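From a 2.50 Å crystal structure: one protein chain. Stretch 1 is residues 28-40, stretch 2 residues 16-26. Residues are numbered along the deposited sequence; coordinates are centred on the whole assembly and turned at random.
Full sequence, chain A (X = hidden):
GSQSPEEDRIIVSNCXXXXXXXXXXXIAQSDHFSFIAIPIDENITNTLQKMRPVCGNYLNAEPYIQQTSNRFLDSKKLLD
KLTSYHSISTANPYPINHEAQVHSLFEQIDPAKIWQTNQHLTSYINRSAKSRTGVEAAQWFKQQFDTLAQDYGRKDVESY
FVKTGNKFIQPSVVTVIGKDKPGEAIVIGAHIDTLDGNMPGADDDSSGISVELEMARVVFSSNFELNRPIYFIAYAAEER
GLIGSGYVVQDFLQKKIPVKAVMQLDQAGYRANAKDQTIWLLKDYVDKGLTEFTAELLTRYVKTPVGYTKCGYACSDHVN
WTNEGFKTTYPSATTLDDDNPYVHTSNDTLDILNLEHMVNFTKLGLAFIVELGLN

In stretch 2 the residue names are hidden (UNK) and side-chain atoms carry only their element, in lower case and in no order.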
ATOM      1  N   ALA A  28     -17.056   6.931 -20.760  1.00 39.62           N
ATOM      2  CA  ALA A  28     -17.493   8.199 -20.188  1.00 33.73           C
ATOM      3  C   ALA A  28     -16.272   9.091 -20.072  1.00 41.53           C
ATOM      4  O   ALA A  28     -15.151   8.603 -20.022  1.00 44.68           O
ATOM      5  CB  ALA A  28     -18.147   8.001 -18.833  1.00 33.09           C
ATOM      6  N   GLN A  29     -16.490  10.398 -20.067  1.00 38.98           N
ATOM      7  CA  GLN A  29     -15.412  11.369 -19.994  1.00 39.43           C
ATOM      8  C   GLN A  29     -15.808  12.607 -19.232  1.00 38.57           C
ATOM      9  O   GLN A  29     -16.945  13.007 -19.292  1.00 45.36           O
ATOM     10  CB  GLN A  29     -14.958  11.768 -21.392  1.00 45.23           C
ATOM     11  CG  GLN A  29     -13.540  12.348 -21.436  1.00 47.10           C
ATOM     12  CD  GLN A  29     -13.051  12.521 -22.850  1.00 41.25           C
ATOM     13  OE1 GLN A  29     -13.667  13.232 -23.642  1.00 43.26           O
ATOM     14  NE2 GLN A  29     -11.939  11.860 -23.182  1.00 39.34           N
ATOM     15  N   SER A  30     -14.861  13.191 -18.495  1.00 43.41           N
ATOM     16  CA  SER A  30     -15.054  14.473 -17.802  1.00 36.44           C
ATOM     17  C   SER A  30     -14.026  15.481 -18.320  1.00 37.84           C
ATOM     18  O   SER A  30     -13.261  15.176 -19.215  1.00 43.34           O
ATOM     19  CB  SER A  30     -14.909  14.309 -16.288  1.00 48.92           C
ATOM     20  OG  SER A  30     -13.536  14.096 -15.912  1.00 52.58           O
ATOM     21  N   ASP A  31     -13.992  16.687 -17.777  1.00 42.83           N
ATOM     22  CA  ASP A  31     -12.988  17.649 -18.218  1.00 48.18           C
ATOM     23  C   ASP A  31     -11.549  17.130 -17.958  1.00 45.86           C
ATOM     24  O   ASP A  31     -10.628  17.535 -18.660  1.00 43.89           O
ATOM     25  CB  ASP A  31     -13.230  19.037 -17.606  1.00 58.64           C
ATOM     26  CG  ASP A  31     -13.185  19.050 -16.097  1.00 75.64           C
ATOM     27  OD1 ASP A  31     -13.425  18.001 -15.473  1.00 88.43           O
ATOM     28  OD2 ASP A  31     -12.956  20.143 -15.531  1.00 81.02           O
ATOM     29  N   HIS A  32     -11.358  16.265 -16.956  1.00 39.28           N
ATOM     30  CA  HIS A  32     -10.008  15.793 -16.585  1.00 41.55           C
ATOM     31  C   HIS A  32      -9.740  14.275 -16.734  1.00 44.45           C
ATOM     32  O   HIS A  32      -8.583  13.872 -16.911  1.00 42.15           O
ATOM     33  CB  HIS A  32      -9.699  16.185 -15.141  1.00 35.70           C
ATOM     34  CG  HIS A  32      -9.695  17.666 -14.915  1.00 61.29           C
ATOM     35  ND1 HIS A  32      -8.855  18.517 -15.605  1.00 54.53           N
ATOM     36  CD2 HIS A  32     -10.399  18.442 -14.057  1.00 57.64           C
ATOM     37  CE1 HIS A  32      -9.063  19.758 -15.198  1.00 55.69           C
ATOM     38  NE2 HIS A  32      -9.988  19.740 -14.258  1.00 53.42           N
ATOM     39  N   PHE A  33     -10.775  13.435 -16.693  1.00 44.27           N
ATOM     40  CA  PHE A  33     -10.547  11.989 -16.734  1.00 41.86           C
ATOM     41  C   PHE A  33     -11.443  11.285 -17.740  1.00 47.13           C
ATOM     42  O   PHE A  33     -12.515  11.812 -18.131  1.00 44.42           O
ATOM     43  CB  PHE A  33     -10.734  11.362 -15.340  1.00 30.46           C
ATOM     44  CG  PHE A  33      -9.747  11.867 -14.312  1.00 32.48           C
ATOM     45  CD1 PHE A  33      -8.513  11.267 -14.159  1.00 38.74           C
ATOM     46  CD2 PHE A  33     -10.046  12.968 -13.527  1.00 34.07           C
ATOM     47  CE1 PHE A  33      -7.595  11.743 -13.224  1.00 42.21           C
ATOM     48  CE2 PHE A  33      -9.137  13.459 -12.592  1.00 32.50           C
ATOM     49  CZ  PHE A  33      -7.908  12.844 -12.440  1.00 31.72           C
ATOM     50  N   SER A  34     -10.974  10.110 -18.166  1.00 38.38           N
ATOM     51  CA  SER A  34     -11.710   9.217 -19.055  1.00 38.76           C
ATOM     52  C   SER A  34     -11.886   7.818 -18.476  1.00 35.65           C
ATOM     53  O   SER A  34     -10.959   7.263 -17.876  1.00 39.27           O
ATOM     54  CB  SER A  34     -10.998   9.115 -20.404  1.00 31.83           C
ATOM     55  OG  SER A  34     -10.912  10.410 -20.997  1.00 36.11           O
ATOM     56  N   PHE A  35     -13.079   7.263 -18.660  1.00 42.05           N
ATOM     57  CA  PHE A  35     -13.383   5.896 -18.277  1.00 29.16           C
ATOM     58  C   PHE A  35     -13.402   5.069 -19.548  1.00 31.04           C
ATOM     59  O   PHE A  35     -14.225   5.312 -20.435  1.00 36.02           O
ATOM     60  CB  PHE A  35     -14.727   5.818 -17.540  1.00 34.10           C
ATOM     61  CG  PHE A  35     -15.157   4.414 -17.179  1.00 40.69           C
ATOM     62  CD1 PHE A  35     -14.239   3.496 -16.698  1.00 34.00           C
ATOM     63  CD2 PHE A  35     -16.494   4.035 -17.271  1.00 45.19           C
ATOM     64  CE1 PHE A  35     -14.632   2.214 -16.338  1.00 39.03           C
ATOM     65  CE2 PHE A  35     -16.909   2.731 -16.929  1.00 41.47           C
ATOM     66  CZ  PHE A  35     -15.984   1.825 -16.460  1.00 38.48           C
ATOM     67  N   ILE A  36     -12.468   4.137 -19.683  1.00 33.19           N
ATOM     68  CA  ILE A  36     -12.287   3.466 -20.964  1.00 33.60           C
ATOM     69  C   ILE A  36     -12.200   1.956 -20.880  1.00 39.28           C
ATOM     70  O   ILE A  36     -11.936   1.369 -19.833  1.00 37.90           O
ATOM     71  CB  ILE A  36     -11.011   3.955 -21.689  1.00 31.00           C
ATOM     72  CG1 ILE A  36      -9.767   3.638 -20.863  1.00 37.30           C
ATOM     73  CG2 ILE A  36     -11.087   5.447 -21.988  1.00 30.73           C
ATOM     74  CD1 ILE A  36      -8.425   3.924 -21.621  1.00 37.84           C
ATOM     75  N   ALA A  37     -12.429   1.331 -22.024  1.00 35.97           N
ATOM     76  CA  ALA A  37     -12.195  -0.087 -22.165  1.00 37.41           C
ATOM     77  C   ALA A  37     -11.046  -0.274 -23.139  1.00 45.68           C
ATOM     78  O   ALA A  37     -11.047   0.280 -24.241  1.00 48.34           O
ATOM     79  CB  ALA A  37     -13.456  -0.799 -22.651  1.00 33.79           C
ATOM     80  N   ILE A  38     -10.058  -1.049 -22.719  1.00 42.14           N
ATOM     81  CA  ILE A  38      -8.850  -1.211 -23.499  1.00 43.61           C
ATOM     82  C   ILE A  38      -8.237  -2.548 -23.097  1.00 50.82           C
ATOM     83  O   ILE A  38      -8.170  -2.888 -21.916  1.00 56.89           O
ATOM     84  CB  ILE A  38      -7.844  -0.025 -23.285  1.00 45.95           C
ATOM     85  CG1 ILE A  38      -6.735  -0.053 -24.347  1.00 48.73           C
ATOM     86  CG2 ILE A  38      -7.244  -0.009 -21.867  1.00 32.18           C
ATOM     87  CD1 ILE A  38      -5.724   1.053 -24.182  1.00 54.46           C
ATOM     88  N   PRO A  39      -7.839  -3.345 -24.087  1.00 47.19           N
ATOM     89  CA  PRO A  39      -7.234  -4.611 -23.707  1.00 52.84           C
ATOM     90  C   PRO A  39      -5.756  -4.370 -23.470  1.00 52.67           C
ATOM     91  O   PRO A  39      -4.998  -4.142 -24.411  1.00 60.08           O
ATOM     92  CB  PRO A  39      -7.519  -5.513 -24.910  1.00 51.56           C
ATOM     93  CG  PRO A  39      -7.766  -4.553 -26.071  1.00 52.14           C
ATOM     94  CD  PRO A  39      -7.809  -3.145 -25.544  1.00 48.35           C
ATOM     95  N   ILE A  40      -5.364  -4.374 -22.203  1.00 51.24           N
ATOM     96  CA  ILE A  40      -3.990  -4.099 -21.831  1.00 53.75           C
ATOM     97  C   ILE A  40      -3.069  -5.263 -22.215  1.00 54.78           C
ATOM     98  O   ILE A  40      -3.135  -6.338 -21.624  1.00 57.84           O
ATOM     99  CB  ILE A  40      -3.879  -3.834 -20.331  1.00 53.63           C
ATOM    100  CG1 ILE A  40      -4.769  -2.650 -19.955  1.00 45.61           C
ATOM    101  CG2 ILE A  40      -2.396  -3.593 -19.937  1.00 50.07           C
ATOM    102  CD1 ILE A  40      -4.842  -2.378 -18.465  1.00 48.27           C
ATOM    103  N   UNK A  16      -3.375  10.781 -20.360  1.00 40.88           N
ATOM    104  CA  UNK A  16      -3.101   9.406 -20.747  1.00 38.02           C
ATOM    105  C   UNK A  16      -4.082   8.940 -21.828  1.00 37.25           C
ATOM    106  O   UNK A  16      -3.708   8.199 -22.734  1.00 40.29           O
ATOM    107  c   UNK A  16      -3.189   8.523 -19.522  1.00 48.31           C
ATOM    108  c   UNK A  16      -1.234   7.228 -20.282  1.00 43.50           C
ATOM    109  c   UNK A  16      -2.309   6.749 -18.050  1.00 46.05           C
ATOM    110  c   UNK A  16      -2.533   7.149 -19.507  1.00 54.09           C
ATOM    111  N   UNK A  17      -5.331   9.390 -21.760  1.00 39.18           N
ATOM    112  CA  UNK A  17      -6.304   8.980 -22.774  1.00 41.45           C
ATOM    113  C   UNK A  17      -5.846   9.311 -24.188  1.00 49.34           C
ATOM    114  O   UNK A  17      -5.953   8.476 -25.090  1.00 46.02           O
ATOM    115  c   UNK A  17      -8.626   9.308 -23.671  1.00 41.48           C
ATOM    116  c   UNK A  17      -9.122  10.317 -24.499  1.00 42.66           C
ATOM    117  c   UNK A  17      -9.903   7.685 -24.977  1.00 42.01           C
ATOM    118  o   UNK A  17     -11.264   8.383 -26.808  1.00 46.29           O
ATOM    119  c   UNK A  17     -10.389   8.702 -25.780  1.00 43.04           C
ATOM    120  c   UNK A  17      -9.025   7.992 -23.928  1.00 49.67           C
ATOM    121  c   UNK A  17      -7.668   9.613 -22.541  1.00 40.92           C
ATOM    122  c   UNK A  17     -10.010  10.019 -25.556  1.00 44.15           C
ATOM    123  N   UNK A  18      -5.350  10.534 -24.387  1.00 49.74           N
ATOM    124  CA  UNK A  18      -4.954  10.961 -25.725  1.00 51.31           C
ATOM    125  C   UNK A  18      -3.831  10.093 -26.277  1.00 48.15           C
ATOM    126  O   UNK A  18      -3.712   9.936 -27.489  1.00 56.69           O
ATOM    127  c   UNK A  18      -6.820  13.333 -26.401  1.00 50.66           C
ATOM    128  c   UNK A  18      -4.544  12.435 -25.731  1.00 39.99           C
ATOM    129  c   UNK A  18      -5.701  13.350 -25.362  1.00 42.18           C
ATOM    130  o   UNK A  18      -6.517  13.164 -27.594  1.00 63.30           O
ATOM    131  o   UNK A  18      -7.998  13.502 -26.035  1.00 52.23           O
ATOM    132  N   UNK A  19      -3.022   9.519 -25.390  1.00 45.12           N
ATOM    133  CA  UNK A  19      -1.998   8.551 -25.796  1.00 46.47           C
ATOM    134  C   UNK A  19      -2.569   7.147 -26.084  1.00 56.39           C
ATOM    135  O   UNK A  19      -1.872   6.285 -26.617  1.00 69.79           O
ATOM    136  c   UNK A  19      -0.170   9.723 -24.387  1.00 63.75           C
ATOM    137  n   UNK A  19       0.089  11.679 -25.778  1.00 65.98           N
ATOM    138  o   UNK A  19       1.014   9.745 -26.459  1.00 74.62           O
ATOM    139  c   UNK A  19      -0.915   8.428 -24.710  1.00 51.80           C
ATOM    140  c   UNK A  19       0.382  10.391 -25.622  1.00 69.30           C
ATOM    141  N   UNK A  20      -3.819   6.902 -25.709  1.00 48.71           N
ATOM    142  CA  UNK A  20      -4.385   5.554 -25.803  1.00 52.28           C
ATOM    143  C   UNK A  20      -5.600   5.479 -26.714  1.00 54.21           C
ATOM    144  O   UNK A  20      -6.142   4.390 -26.932  1.00 60.57           O
ATOM    145  c   UNK A  20      -4.775   5.021 -24.418  1.00 49.41           C
ATOM    146  c   UNK A  20      -2.770   3.634 -23.989  1.00 46.44           C
ATOM    147  c   UNK A  20      -3.621   4.761 -23.463  1.00 46.94           C
ATOM    148  c   UNK A  20      -4.155   4.448 -22.080  1.00 42.90           C
ATOM    149  N   UNK A  21      -6.072   6.648 -27.136  1.00 54.20           N
ATOM    150  CA  UNK A  21      -7.285   6.825 -27.941  1.00 50.69           C
ATOM    151  C   UNK A  21      -7.531   5.739 -28.968  1.00 56.73           C
ATOM    152  O   UNK A  21      -8.606   5.160 -29.031  1.00 56.04           O
ATOM    153  n   UNK A  21      -7.167  12.092 -30.471  1.00 85.98           N
ATOM    154  c   UNK A  21      -7.211   8.161 -28.680  1.00 59.69           C
ATOM    155  c   UNK A  21      -8.343   9.108 -28.399  1.00 65.98           C
ATOM    156  c   UNK A  21      -8.395  10.210 -29.450  1.00 69.68           C
ATOM    157  c   UNK A  21      -7.041  10.846 -29.662  1.00 74.50           C
ATOM    158  N   UNK A  22      -6.526   5.505 -29.803  1.00 65.00           N
ATOM    159  CA  UNK A  22      -6.680   4.642 -30.963  1.00 61.08           C
ATOM    160  C   UNK A  22      -6.846   3.183 -30.582  1.00 56.44           C
ATOM    161  O   UNK A  22      -7.308   2.386 -31.396  1.00 56.59           O
ATOM    162  c   UNK A  22      -5.563   6.239 -32.588  1.00 80.36           C
ATOM    163  o   UNK A  22      -6.673   6.809 -32.703  1.00 78.19           O
ATOM    164  c   UNK A  22      -5.518   4.857 -31.935  1.00 69.24           C
ATOM    165  o   UNK A  22      -4.499   6.775 -32.958  1.00 90.58           O
ATOM    166  N   UNK A  23      -6.464   2.822 -29.361  1.00 58.53           N
ATOM    167  CA  UNK A  23      -6.621   1.436 -28.931  1.00 57.16           C
ATOM    168  C   UNK A  23      -7.748   1.268 -27.902  1.00 60.01           C
ATOM    169  O   UNK A  23      -8.040   0.161 -27.462  1.00 65.82           O
ATOM    170  c   UNK A  23      -3.151  -0.145 -29.173  1.00 84.16           C
ATOM    171  c   UNK A  23      -1.851  -0.012 -29.977  1.00 85.75           C
ATOM    172  c   UNK A  23      -5.302   0.894 -28.382  1.00 59.53           C
ATOM    173  n   UNK A  23      -0.727  -0.794 -29.343  1.00 83.20           N
ATOM    174  c   UNK A  23      -4.105   1.042 -29.326  1.00 66.20           C
ATOM    175  N   UNK A  24      -8.411   2.362 -27.549  1.00 60.04           N
ATOM    176  CA  UNK A  24      -9.395   2.336 -26.475  1.00 49.52           C
ATOM    177  C   UNK A  24     -10.783   2.661 -26.975  1.00 54.34           C
ATOM    178  O   UNK A  24     -10.952   3.276 -28.020  1.00 66.42           O
ATOM    179  c   UNK A  24      -9.004   3.309 -25.371  1.00 44.46           C
ATOM    180  N   UNK A  25     -11.768   2.230 -26.201  1.00 48.47           N
ATOM    181  CA  UNK A  25     -13.159   2.604 -26.353  1.00 43.91           C
ATOM    182  C   UNK A  25     -13.519   3.552 -25.223  1.00 43.17           C
ATOM    183  O   UNK A  25     -13.356   3.213 -24.046  1.00 50.96           O
ATOM    184  c   UNK A  25     -14.053   1.370 -26.313  1.00 49.70           C
ATOM    185  n   UNK A  25     -17.304   0.290 -29.076  1.00123.57           N
ATOM    186  c   UNK A  25     -16.415  -0.617 -28.687  1.00121.23           C
ATOM    187  c   UNK A  25     -15.521   1.653 -26.506  1.00 68.98           C
ATOM    188  n   UNK A  25     -15.935  -0.603 -27.445  1.00108.09           N
ATOM    189  c   UNK A  25     -16.316   0.362 -26.411  1.00 89.87           C
ATOM    190  n   UNK A  25     -16.003  -1.542 -29.547  1.00124.28           N
ATOM    191  N   UNK A  26     -13.994   4.739 -25.569  1.00 43.50           N
ATOM    192  CA  UNK A  26     -14.369   5.704 -24.561  1.00 38.24           C
ATOM    193  C   UNK A  26     -15.753   5.449 -24.000  1.00 44.75           C
ATOM    194  O   UNK A  26     -16.738   5.562 -24.727  1.00 51.51           O
ATOM    195  c   UNK A  26     -14.547   8.219 -24.148  1.00 42.83           C
ATOM    196  c   UNK A  26     -14.552   9.532 -24.883  1.00 47.74           C
ATOM    197  c   UNK A  26     -13.451   8.188 -23.081  1.00 45.98           C
ATOM    198  c   UNK A  26     -14.301   7.104 -25.154  1.00 38.64           C
TER

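Position 16 carries four side-chain carbons, forked at the second, and none is within reach of stretch 1. The fork one carbon beyond CB identifies Leu16. Position 17 has one carbon followed by a six-carbon ring bearing an oxygen; its CA-to-CB bond points toward stretch 1, and the ring lies obliquely against Gln29, Ser34 and Ile36. The oxygen-bearing ring makes it Tyr17. CD2 of Tyr17 lies 3.5 Å from NE2 of Gln29, CD1 of Tyr17 lies 3.8 Å from CG2 of Ile36, and OG of Ser34 makes its closest approach to CB of Tyr17, at 3.7 Å.

At position 18 three carbons end in two oxygens, a carboxylate on a two-methylene arm that makes no contact with stretch 1: Glu18. Position 19 has the same three carbons, but the last carries one oxygen and one nitrogen, and it is out of reach of stretch 1; this is the amide of Gln19.

Position 20 shows four carbons forked at the second, directed toward stretch 1 and meeting only isoleucine carbons there. It is Leu20, with CD1 4.3 Å from CD1 of Ile36 and CD2 3.9 Å from CD1 of Ile38. Position 21 is an unbranched run of four carbons ending in nitrogen, and its CA-to-CB bond points away from stretch 1: Lys21. Its NZ lies 3.1 Å from OE1 of Glu18, a salt bridge whose hydrogen bond is weak. Position 22 has two carbons, the second bearing two oxygens, with no contact to stretch 1: Asp22.

Position 23 again has four carbons in a row and a terminal nitrogen; its CB approaches CD1 of Ile38 at 4.2 Å while the chain end leads away, and its backbone O sits 3.4 Å from CG1 of Ile38. It is Lys23. At position 24 a lone carbon, CB, packs 3.8 Å from CD1 of Ile36 and 4.1 Å from CB of Ile38, which defines Ala24.

Position 25 has three carbons, a nitrogen, then a carbon with two more nitrogens. Its CB is 4.3 Å from CB of Ala37, and its end leads away; the guanidinium identifies Arg25. Position 26 has four carbons forked at the second, which touch Ala28, Ser34 and Ile36, hence Leu26. Its CD1 lies 3.5 Å from O of Ala28, 3.7 Å from CB of Ser34 and 3.8 Å from CG2 of Ile36.

The contact rests on a short antiparallel pairing. N of Arg25 donates to O of Ala37 and N of Ala37 to O of Arg25, both at 2.9 Å, with N-H...O angles of 173° and 166°. These nearly straight bonds fix the register, making Ile36 and Leu26 the adjacent non-hydrogen-bonded pair. Side chains consequently alternate: Ala37 and Arg25 occupy one sheet face, Ile36 and Leu26 the other. On the latter face Ile36 also reaches Tyr17, in the helix, and Leu20. Beside it, NE2 of Gln29 donates to OG of Ser34 at 2.8 Å, which holds these two polar side chains together beside the Tyr17 ring. Together the stretches bury 562 Å².

Stretch 2 16-26: LYEQLKDKARL
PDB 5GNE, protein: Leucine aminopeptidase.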